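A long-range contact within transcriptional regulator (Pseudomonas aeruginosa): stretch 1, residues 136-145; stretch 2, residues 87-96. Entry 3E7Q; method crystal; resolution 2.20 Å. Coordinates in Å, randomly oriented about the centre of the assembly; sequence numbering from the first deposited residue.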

# COMPACT_ATOMS: atom_id res chain seq x y z
N GLU B 136 -14.43 0.07 9.79
CA GLU B 136 -14.87 -1.15 10.43
C GLU B 136 -13.67 -2.01 10.83
O GLU B 136 -13.70 -2.64 11.86
CB GLU B 136 -15.79 -1.94 9.50
CG GLU B 136 -17.08 -1.22 9.23
CD GLU B 136 -17.90 -0.85 10.50
OE1 GLU B 136 -17.94 -1.64 11.48
OE2 GLU B 136 -18.49 0.27 10.50
N TYR B 137 -12.65 -2.03 9.99
CA TYR B 137 -11.43 -2.75 10.24
C TYR B 137 -10.74 -2.21 11.53
O TYR B 137 -10.41 -2.97 12.50
CB TYR B 137 -10.54 -2.64 9.00
CG TYR B 137 -9.22 -3.38 9.07
CD1 TYR B 137 -9.12 -4.72 8.72
CD2 TYR B 137 -8.08 -2.74 9.49
CE1 TYR B 137 -7.93 -5.38 8.77
CE2 TYR B 137 -6.87 -3.40 9.61
CZ TYR B 137 -6.80 -4.73 9.25
OH TYR B 137 -5.59 -5.35 9.30
N ARG B 138 -10.57 -0.91 11.56
CA ARG B 138 -10.04 -0.22 12.77
C ARG B 138 -10.92 -0.38 14.03
O ARG B 138 -10.38 -0.49 15.11
CB ARG B 138 -9.77 1.28 12.50
CG ARG B 138 -8.52 1.53 11.66
CD ARG B 138 -8.25 2.99 11.47
NE ARG B 138 -9.33 3.61 10.67
CZ ARG B 138 -10.03 4.68 11.03
NH1 ARG B 138 -9.79 5.34 12.14
NH2 ARG B 138 -10.99 5.11 10.25
N ALA B 139 -12.25 -0.30 13.90
CA ALA B 139 -13.18 -0.46 15.03
C ALA B 139 -12.92 -1.83 15.66
O ALA B 139 -12.90 -1.94 16.89
CB ALA B 139 -14.66 -0.34 14.60
N LEU B 140 -12.72 -2.87 14.84
CA LEU B 140 -12.42 -4.22 15.37
C LEU B 140 -11.16 -4.23 16.22
O LEU B 140 -11.10 -4.88 17.29
CB LEU B 140 -12.18 -5.17 14.23
CG LEU B 140 -12.60 -6.62 14.28
CD1 LEU B 140 -14.12 -6.75 14.59
CD2 LEU B 140 -12.28 -7.19 12.93
N LEU B 141 -10.13 -3.56 15.71
CA LEU B 141 -8.85 -3.48 16.40
C LEU B 141 -8.92 -2.54 17.60
O LEU B 141 -8.27 -2.81 18.60
CB LEU B 141 -7.70 -3.10 15.45
CG LEU B 141 -7.22 -4.17 14.47
CD1 LEU B 141 -6.37 -3.54 13.40
CD2 LEU B 141 -6.46 -5.30 15.24
N VAL B 142 -9.75 -1.49 17.56
CA VAL B 142 -9.87 -0.65 18.75
C VAL B 142 -10.52 -1.37 19.91
O VAL B 142 -10.12 -1.13 21.04
CB VAL B 142 -10.47 0.83 18.63
CG1 VAL B 142 -10.47 1.40 17.23
CG2 VAL B 142 -11.81 1.02 19.44
N GLY B 143 -11.51 -2.25 19.64
CA GLY B 143 -12.19 -3.01 20.69
C GLY B 143 -11.24 -3.92 21.44
O GLY B 143 -11.31 -4.06 22.67
N VAL B 144 -10.34 -4.59 20.71
CA VAL B 144 -9.40 -5.48 21.38
C VAL B 144 -8.21 -4.72 22.03
O VAL B 144 -7.72 -5.13 23.06
CB VAL B 144 -9.03 -6.78 20.53
CG1 VAL B 144 -8.81 -6.52 19.13
CG2 VAL B 144 -7.80 -7.48 21.12
N LEU B 145 -7.80 -3.58 21.47
CA LEU B 145 -6.77 -2.75 22.06
C LEU B 145 -7.26 -2.11 23.35
O LEU B 145 -6.47 -1.92 24.27
CB LEU B 145 -6.27 -1.72 21.09
CG LEU B 145 -5.47 -2.33 19.94
CD1 LEU B 145 -5.23 -1.27 18.90
CD2 LEU B 145 -4.17 -2.91 20.50
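Stretch 2, residues 87-96: GARPRLSAFF

Two helices distant in sequence often pack mainly through apolar side chains, with no hydrogen bond between them, and this pair from a transcriptional regulator is a compact example. Stretch 1 is helical throughout, part of a longer helix. Stretch 2 opens with Gly87 at the N-cap position, its phi/psi of -78/165° still extended, and turns helical from Ala88 onward. The two helices run roughly antiparallel, with 151° between their N-to-C directions and a closest axial approach of 10.0 Å. The start of stretch 2 therefore lies beside the end of stretch 1, and each further turn meets an earlier turn of its partner.

Gly87 itself does not touch stretch 1; its carbonyl accepts the first backbone hydrogen bond of the helix, Arg91 N to Gly87 O at 3.2 Å. Ala88 is where the backbones come nearest, its CA 5.7 Å from the CA of Val144. Its small side chain points toward stretch 1, and Val144 CG2 lies 4.1 Å from Ala88 CB and only 3.3 Å from Ala88 O. That carbonyl is already engaged along its own helix, Ala88 O accepting from Leu92 N at 2.9 Å, so the valine methyl rests against a carbonyl oxygen that already accepts a hydrogen bond within its own helix.

Arg89 and Pro90 make no contact with stretch 1, as expected for positions on other sides of the helix. One turn on from Ala88, Arg91 returns to the contact, its CB 4.2 Å from Val144 CG2. Leu92 follows, with chi1 m and chi2 t. Its CA-to-CB bond points sideways, but the end of the side chain comes nearer: Leu92 CG is 3.6 Å from Val144 CG2, Leu92 CD2 is 4.0 Å from Leu141 CD2, and Leu92 CD1 is 4.4 Å from Leu145 CD2. One leucine thus meets residues from two successive turns of the partner.

Ser93 and Ala94 again stand out of reach. Phe95, buried and pointing toward stretch 1, has the largest covered area of any residue in the pair. Leu141 CD2 sits over one face of the Phe95 ring, 3.9 Å from the ring centroid and 9° off its normal, a well-centred CH-pi contact. At the ring edge, Leu140 CD2 approaches Phe95 CE1 at 4.0 Å and Tyr137 OH approaches Phe95 CE2 at 3.7 Å. The two aromatic rings form an offset edge-to-face pair, the edge of Phe95 toward the face of Tyr137, with planes at 61°. Across the whole contact 402 Å² is buried without a single hydrogen bond between the stretches.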

# COMPACT_ATOMS: atom_id res chain seq x y z
N GLY B 87 -9.11 -13.71 25.98
CA GLY B 87 -8.26 -12.57 26.37
C GLY B 87 -7.73 -11.70 25.23
O GLY B 87 -7.72 -12.11 24.08
N ALA B 88 -7.23 -10.52 25.53
CA ALA B 88 -6.89 -9.53 24.44
C ALA B 88 -5.74 -10.02 23.51
O ALA B 88 -5.88 -9.92 22.28
CB ALA B 88 -6.62 -8.15 25.01
N ARG B 89 -4.67 -10.61 24.09
CA ARG B 89 -3.50 -11.07 23.33
C ARG B 89 -3.80 -12.32 22.51
O ARG B 89 -3.42 -12.39 21.34
CB ARG B 89 -2.24 -11.23 24.22
CG ARG B 89 -1.74 -9.88 24.67
CD ARG B 89 -0.27 -9.55 24.55
NE ARG B 89 0.43 -9.89 23.28
CZ ARG B 89 1.71 -9.60 23.07
NH1 ARG B 89 2.38 -8.92 23.96
NH2 ARG B 89 2.31 -9.95 21.96
N PRO B 90 -4.54 -13.29 23.08
CA PRO B 90 -4.92 -14.43 22.24
C PRO B 90 -5.80 -14.05 21.01
O PRO B 90 -5.58 -14.59 19.93
CB PRO B 90 -5.63 -15.36 23.21
CG PRO B 90 -5.13 -15.00 24.54
CD PRO B 90 -4.98 -13.48 24.45
N ARG B 91 -6.73 -13.11 21.19
CA ARG B 91 -7.56 -12.52 20.12
C ARG B 91 -6.73 -11.75 19.08
O ARG B 91 -6.94 -11.91 17.87
CB ARG B 91 -8.63 -11.58 20.70
CG ARG B 91 -9.64 -12.19 21.63
CD ARG B 91 -10.76 -11.22 22.03
NE ARG B 91 -11.97 -12.00 22.29
CZ ARG B 91 -12.97 -11.63 23.11
NH1 ARG B 91 -12.96 -10.45 23.73
NH2 ARG B 91 -14.02 -12.45 23.32
N LEU B 92 -5.78 -10.92 19.53
CA LEU B 92 -4.85 -10.27 18.60
C LEU B 92 -3.99 -11.30 17.81
O LEU B 92 -3.81 -11.15 16.62
CB LEU B 92 -3.92 -9.24 19.29
CG LEU B 92 -4.50 -7.89 19.72
CD1 LEU B 92 -3.57 -7.22 20.64
CD2 LEU B 92 -4.91 -6.98 18.53
N SER B 93 -3.45 -12.30 18.50
CA SER B 93 -2.68 -13.38 17.85
C SER B 93 -3.45 -14.15 16.84
O SER B 93 -2.91 -14.51 15.83
CB SER B 93 -2.13 -14.37 18.87
OG SER B 93 -1.42 -13.62 19.81
N ALA B 94 -4.72 -14.40 17.12
CA ALA B 94 -5.57 -15.07 16.16
C ALA B 94 -5.78 -14.14 14.95
O ALA B 94 -5.64 -14.59 13.85
CB ALA B 94 -6.89 -15.50 16.80
N PHE B 95 -6.09 -12.86 15.17
CA PHE B 95 -6.12 -11.84 14.11
C PHE B 95 -4.87 -11.85 13.24
O PHE B 95 -4.99 -11.90 12.05
CB PHE B 95 -6.30 -10.46 14.70
CG PHE B 95 -6.68 -9.39 13.72
CD1 PHE B 95 -8.03 -8.97 13.59
CD2 PHE B 95 -5.70 -8.68 12.98
CE1 PHE B 95 -8.38 -7.93 12.68
CE2 PHE B 95 -6.05 -7.69 12.10
CZ PHE B 95 -7.39 -7.33 11.94
N PHE B 96 -3.68 -11.84 13.84
CA PHE B 96 -2.40 -11.87 13.10
C PHE B 96 -2.26 -13.14 12.28
O PHE B 96 -1.94 -13.06 11.09
CB PHE B 96 -1.20 -11.72 14.07
CG PHE B 96 -1.25 -10.43 14.92
CD1 PHE B 96 -1.82 -9.24 14.41
CD2 PHE B 96 -0.72 -10.41 16.21
CE1 PHE B 96 -1.91 -8.12 15.18
CE2 PHE B 96 -0.78 -9.27 16.98
CZ PHE B 96 -1.36 -8.12 16.48